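Local structure of glucose-binding protein (Thermus thermophilus HB27, 2B3F) at residues R53-D58 with G73-A78; N188-K193 with A350-S355. The protein binds glucose and galactose as a periplasmic solute-binding protein and probably delivers sugar to a binding-protein-dependent transport system. All coordinates share one frame; numbering follows the deposited sequence.

How the interactions relate
Interaction 1 comes first along the chain and closes before interaction 2 opens. It is local and joins the C-terminal end of helix 44-55 to the end of helix 69-76, two helices separated by strand 62-66 of the eight-stranded mixed sheet. Interaction 2 is long-range: 156 residues lie between its segments, and it sets the end of helix 166-190, mid-chain, against the late loop that leads into helix 354-370. The two centres are about 21 Å apart. T74 OG1 lies 2.7 Å from E354 OE1, a probable hydrogen bond that connects the early helix 69-76 with the late helix 354-370. Neither contact is part of the sugar pocket; the side chain of V351 is about 13 Å from the bound galactose.

Interaction 1: R53-D58 with G73-A78; sequences RMLGGD and GTWVVA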
loop_
_atom_site.group_PDB
_atom_site.type_symbol
_atom_site.label_atom_id
_atom_site.label_comp_id
_atom_site.label_asym_id
_atom_site.label_seq_id
_atom_site.Cartn_x
_atom_site.Cartn_y
_atom_site.Cartn_z
ATOM N N ARG A 53 12.180 -17.176 -8.653
ATOM C CA ARG A 53 11.282 -18.292 -8.951
ATOM C C ARG A 53 10.734 -18.245 -10.359
ATOM O O ARG A 53 10.780 -19.241 -11.084
ATOM C CB ARG A 53 10.122 -18.324 -7.966
ATOM C CG ARG A 53 10.571 -18.786 -6.624
ATOM C CD ARG A 53 9.450 -19.202 -5.782
ATOM N NE ARG A 53 8.769 -20.362 -6.342
ATOM C CZ ARG A 53 7.835 -21.036 -5.692
ATOM N NH1 ARG A 53 7.496 -20.674 -4.471
ATOM N NH2 ARG A 53 7.245 -22.067 -6.279
ATOM N N MET A 54 10.241 -17.076 -10.752
ATOM C CA MET A 54 9.642 -16.918 -12.069
ATOM C C MET A 54 10.690 -17.114 -13.165
ATOM O O MET A 54 10.459 -17.853 -14.125
ATOM C CB MET A 54 8.988 -15.546 -12.186
ATOM C CG MET A 54 7.755 -15.371 -11.296
ATOM S SD MET A 54 6.323 -16.438 -11.709
ATOM C CE MET A 54 5.591 -15.483 -13.001
ATOM N N LEU A 55 11.852 -16.485 -13.033
ATOM C CA LEU A 55 12.887 -16.644 -14.069
ATOM C C LEU A 55 13.466 -18.071 -14.090
ATOM O O LEU A 55 13.946 -18.546 -15.115
ATOM C CB LEU A 55 13.992 -15.581 -13.895
ATOM C CG LEU A 55 13.589 -14.115 -14.092
ATOM C CD1 LEU A 55 14.771 -13.181 -13.784
ATOM C CD2 LEU A 55 13.056 -13.871 -15.490
ATOM N N GLY A 56 13.438 -18.749 -12.951
ATOM C CA GLY A 56 13.907 -20.129 -12.871
ATOM C C GLY A 56 12.895 -21.119 -13.416
ATOM O O GLY A 56 13.176 -22.334 -13.469
ATOM N N GLY A 57 11.729 -20.625 -13.828
ATOM C CA GLY A 57 10.661 -21.492 -14.334
ATOM C C GLY A 57 9.936 -22.277 -13.248
ATOM O O GLY A 57 9.427 -23.370 -13.509
ATOM N N ASP A 58 9.866 -21.717 -12.040
ATOM C CA ASP A 58 9.237 -22.370 -10.901
ATOM C C ASP A 58 8.207 -21.436 -10.248
ATOM O O ASP A 58 8.350 -21.042 -9.085
ATOM C CB ASP A 58 10.314 -22.804 -9.894
ATOM C CG ASP A 58 9.757 -23.645 -8.757
ATOM O OD1 ASP A 58 8.680 -24.268 -8.913
ATOM O OD2 ASP A 58 10.401 -23.664 -7.692
ATOM N N GLY A 73 3.611 -4.229 -15.739
ATOM C CA GLY A 73 4.946 -3.990 -16.267
ATOM C C GLY A 73 5.955 -5.073 -15.972
ATOM O O GLY A 73 7.088 -5.002 -16.473
ATOM N N THR A 74 5.581 -6.063 -15.159
ATOM C CA THR A 74 6.510 -7.157 -14.852
ATOM C C THR A 74 6.071 -8.484 -15.483
ATOM O O THR A 74 6.568 -8.817 -16.562
ATOM C CB THR A 74 6.781 -7.244 -13.351
ATOM O OG1 THR A 74 7.289 -5.965 -12.908
ATOM C CG2 THR A 74 7.824 -8.317 -13.051
ATOM N N TRP A 75 5.168 -9.234 -14.855
ATOM C CA TRP A 75 4.920 -10.620 -15.321
ATOM C C TRP A 75 3.886 -10.704 -16.438
ATOM O O TRP A 75 3.877 -11.692 -17.184
ATOM C CB TRP A 75 4.642 -11.600 -14.147
ATOM C CG TRP A 75 5.817 -11.604 -13.211
ATOM C CD1 TRP A 75 5.844 -11.197 -11.905
ATOM C CD2 TRP A 75 7.157 -11.948 -13.551
ATOM N NE1 TRP A 75 7.122 -11.279 -11.413
ATOM C CE2 TRP A 75 7.952 -11.731 -12.399
ATOM C CE3 TRP A 75 7.773 -12.409 -14.717
ATOM C CZ2 TRP A 75 9.324 -11.971 -12.382
ATOM C CZ3 TRP A 75 9.139 -12.641 -14.702
ATOM C CH2 TRP A 75 9.903 -12.417 -13.539
ATOM N N VAL A 76 3.059 -9.665 -16.569
ATOM C CA VAL A 76 2.093 -9.576 -17.679
ATOM C C VAL A 76 2.786 -9.273 -19.006
ATOM O O VAL A 76 2.634 -10.047 -19.984
ATOM C CB VAL A 76 0.974 -8.567 -17.379
ATOM C CG1 VAL A 76 0.097 -8.352 -18.602
ATOM C CG2 VAL A 76 0.130 -9.057 -16.182
ATOM N N VAL A 77 3.564 -8.191 -19.070
ATOM C CA VAL A 77 4.291 -7.875 -20.309
ATOM C C VAL A 77 5.271 -8.977 -20.702
ATOM O O VAL A 77 5.597 -9.132 -21.880
ATOM C CB VAL A 77 5.057 -6.517 -20.271
ATOM C CG1 VAL A 77 4.089 -5.354 -20.168
ATOM C CG2 VAL A 77 6.059 -6.488 -19.162
ATOM N N ALA A 78 5.737 -9.740 -19.720
ATOM C CA ALA A 78 6.620 -10.871 -19.978
ATOM C C ALA A 78 5.876 -12.134 -20.426
ATOM O O ALA A 78 6.513 -13.167 -20.633
ATOM C CB ALA A 78 7.467 -11.157 -18.758
#
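M54 and L55, in the last turn of helix 44-55, pack against the indole of W75 near the end of helix 69-76. The contact is apolar. M54 lies over one face of the indole. Its CB makes a CH-pi contact, 3.6 Å from the centroid of the six-membered ring and 17° off the ring normal. The chain bends at chi2 (-65°) and chi3 (-83°), and this folds CE back over the ring, 3.9 Å from W75 CG. M54 SD lies above the face, 5.0 Å from the centroid of the five-membered ring of W75, a distant Met-aromatic contact. T74 CG2 lies against the opposite face, 3.4 Å above the W75 ring plane, so the indole is held between the two residues.

L55 meets the edge. Its CD2 lies near the ring plane, 4.0 Å from W75 CH2.

The polar bonds belong to the helix end. G57 has positive phi and closes helix 44-55 in a Schellman motif, with D58 N bonded to R53 O at 2.8 Å. R53 NE donates to D58 O at 2.9 Å, and R53 NH2 adds a weak second bond to the same oxygen. R53 NH2 also forms a salt bridge with E4. M54 O accepts from R80 NH1, and the W75 side chain also packs on R80.

With an alanine in place of W75, M54 would probably lose the surface it folds over and be freer to turn. The chemistry implies that the two helix ends are joined by shape and dispersion, while polar bonds fix the turn behind M54.

Interaction 2: N188-K193 with A350-S355; sequences NLWNGK and AVAPES
A water bridges W190 O and V351 O, donating to each carbonyl at 2.7 Å. It links the end of helix 166-190 to the loop before helix 354-370, in the periplasmic binding protein fold. P353 is the N-cap residue of the second helix. Beside this bridge the contact is apolar and buried. V351 lies over one face of the W190 indole. Its CG2 makes a CH-pi contact, 3.6 Å from the centroid of the five-membered ring and only 1° off the normal. At chi1 -62° CG1 stands anti to the carbonyl carbon, which leaves CG2 between the backbone N and that carbon, pointing at the ring. L189 CB covers the opposite face, 3.7 Å above the W190 ring plane. The rings of W186, F196 and F356 meet W190 edge-to-face, so this indole sits in an aromatic cluster.

After W190 the chain turns away from the contact. N191 OD1 accepts from K193 N at 2.9 Å, an Asx turn, and G192 takes positive phi. The bond lies in the carbonyl plane of N191. The six-membered ring of W190 reaches the next loop residue, where A352 CB lies 3.9 Å from both W190 CE3 and W190 CZ3.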
loop_
_atom_site.group_PDB
_atom_site.type_symbol
_atom_site.label_atom_id
_atom_site.label_comp_id
_atom_site.label_asym_id
_atom_site.label_seq_id
_atom_site.Cartn_x
_atom_site.Cartn_y
_atom_site.Cartn_z
ATOM N N ASN A 188 0.150 13.512 -13.213
ATOM C CA ASN A 188 0.990 13.942 -14.327
ATOM C C ASN A 188 2.440 13.477 -14.230
ATOM O O ASN A 188 3.128 13.425 -15.251
ATOM C CB ASN A 188 0.915 15.454 -14.510
ATOM C CG ASN A 188 -0.419 15.905 -15.102
ATOM O OD1 ASN A 188 -1.102 15.131 -15.778
ATOM N ND2 ASN A 188 -0.797 17.159 -14.834
ATOM N N LEU A 189 2.898 13.101 -13.038
ATOM C CA LEU A 189 4.225 12.496 -12.939
ATOM C C LEU A 189 4.270 11.173 -13.683
ATOM O O LEU A 189 5.278 10.844 -14.315
ATOM C CB LEU A 189 4.637 12.262 -11.476
ATOM C CG LEU A 189 4.844 13.484 -10.597
ATOM C CD1 LEU A 189 5.004 13.062 -9.129
ATOM C CD2 LEU A 189 6.052 14.291 -11.066
ATOM N N TRP A 190 3.177 10.416 -13.611
ATOM C CA TRP A 190 3.197 8.998 -13.985
ATOM C C TRP A 190 2.850 8.765 -15.454
ATOM O O TRP A 190 3.158 7.709 -15.995
ATOM C CB TRP A 190 2.303 8.202 -13.008
ATOM C CG TRP A 190 2.703 8.576 -11.637
ATOM C CD1 TRP A 190 1.963 9.240 -10.716
ATOM C CD2 TRP A 190 3.999 8.393 -11.055
ATOM N NE1 TRP A 190 2.703 9.466 -9.589
ATOM C CE2 TRP A 190 3.965 8.971 -9.776
ATOM C CE3 TRP A 190 5.184 7.797 -11.496
ATOM C CZ2 TRP A 190 5.069 8.979 -8.934
ATOM C CZ3 TRP A 190 6.274 7.798 -10.656
ATOM C CH2 TRP A 190 6.212 8.382 -9.391
ATOM N N ASN A 191 2.247 9.776 -16.082
ATOM C CA ASN A 191 2.026 9.792 -17.538
ATOM C C ASN A 191 3.094 10.621 -18.258
ATOM O O ASN A 191 3.083 10.730 -19.484
ATOM C CB ASN A 191 0.594 10.279 -17.870
ATOM C CG ASN A 191 0.310 11.712 -17.399
ATOM O OD1 ASN A 191 1.215 12.527 -17.320
ATOM N ND2 ASN A 191 -0.956 12.019 -17.104
ATOM N N GLY A 192 4.024 11.195 -17.492
ATOM C CA GLY A 192 5.158 11.926 -18.056
ATOM C C GLY A 192 4.858 13.352 -18.477
ATOM O O GLY A 192 5.695 14.002 -19.113
ATOM N N LYS A 193 3.679 13.856 -18.122
ATOM C CA LYS A 193 3.318 15.231 -18.470
ATOM C C LYS A 193 3.989 16.234 -17.564
ATOM O O LYS A 193 4.235 17.369 -17.974
ATOM C CB LYS A 193 1.804 15.434 -18.445
ATOM C CG LYS A 193 1.116 14.775 -19.646
ATOM C CD LYS A 193 -0.371 15.070 -19.656
ATOM C CE LYS A 193 -1.025 14.584 -20.953
ATOM N NZ LYS A 193 -2.488 14.309 -20.715
ATOM N N ALA A 350 0.546 1.019 -7.940
ATOM C CA ALA A 350 -0.548 1.403 -8.826
ATOM C C ALA A 350 -0.074 2.165 -10.063
ATOM O O ALA A 350 -0.524 1.841 -11.194
ATOM C CB ALA A 350 -1.588 2.185 -8.087
ATOM N N VAL A 351 0.837 3.135 -9.878
ATOM C CA VAL A 351 1.088 4.171 -10.906
ATOM C C VAL A 351 2.370 4.034 -11.727
ATOM O O VAL A 351 2.459 4.602 -12.833
ATOM C CB VAL A 351 1.015 5.593 -10.304
ATOM C CG1 VAL A 351 -0.372 5.864 -9.743
ATOM C CG2 VAL A 351 2.047 5.794 -9.218
ATOM N N ALA A 352 3.352 3.287 -11.212
ATOM C CA ALA A 352 4.644 3.152 -11.876
ATOM C C ALA A 352 5.085 1.706 -11.941
ATOM O O ALA A 352 4.861 0.930 -11.016
ATOM C CB ALA A 352 5.708 3.961 -11.129
ATOM N N PRO A 353 5.795 1.348 -13.016
ATOM C CA PRO A 353 6.291 -0.015 -13.106
ATOM C C PRO A 353 7.384 -0.308 -12.096
ATOM O O PRO A 353 8.005 0.621 -11.584
ATOM C CB PRO A 353 6.846 -0.085 -14.524
ATOM C CG PRO A 353 7.216 1.298 -14.843
ATOM C CD PRO A 353 6.210 2.171 -14.157
ATOM N N GLU A 354 7.615 -1.588 -11.829
ATOM C CA GLU A 354 8.670 -2.006 -10.900
ATOM C C GLU A 354 10.063 -1.472 -11.273
ATOM O O GLU A 354 10.888 -1.228 -10.392
ATOM C CB GLU A 354 8.686 -3.535 -10.765
ATOM C CG GLU A 354 7.442 -4.059 -10.008
ATOM C CD GLU A 354 7.548 -5.510 -9.540
ATOM O OE1 GLU A 354 8.040 -6.349 -10.332
ATOM O OE2 GLU A 354 7.129 -5.801 -8.370
ATOM N N SER A 355 10.311 -1.288 -12.567
ATOM C CA SER A 355 11.581 -0.726 -13.055
ATOM C C SER A 355 11.874 0.616 -12.381
ATOM O O SER A 355 13.007 0.891 -11.980
ATOM C CB SER A 355 11.520 -0.542 -14.569
ATOM O OG SER A 355 10.480 0.325 -14.958
HETATM O O HOH W 1 4.027 5.429 -14.921
#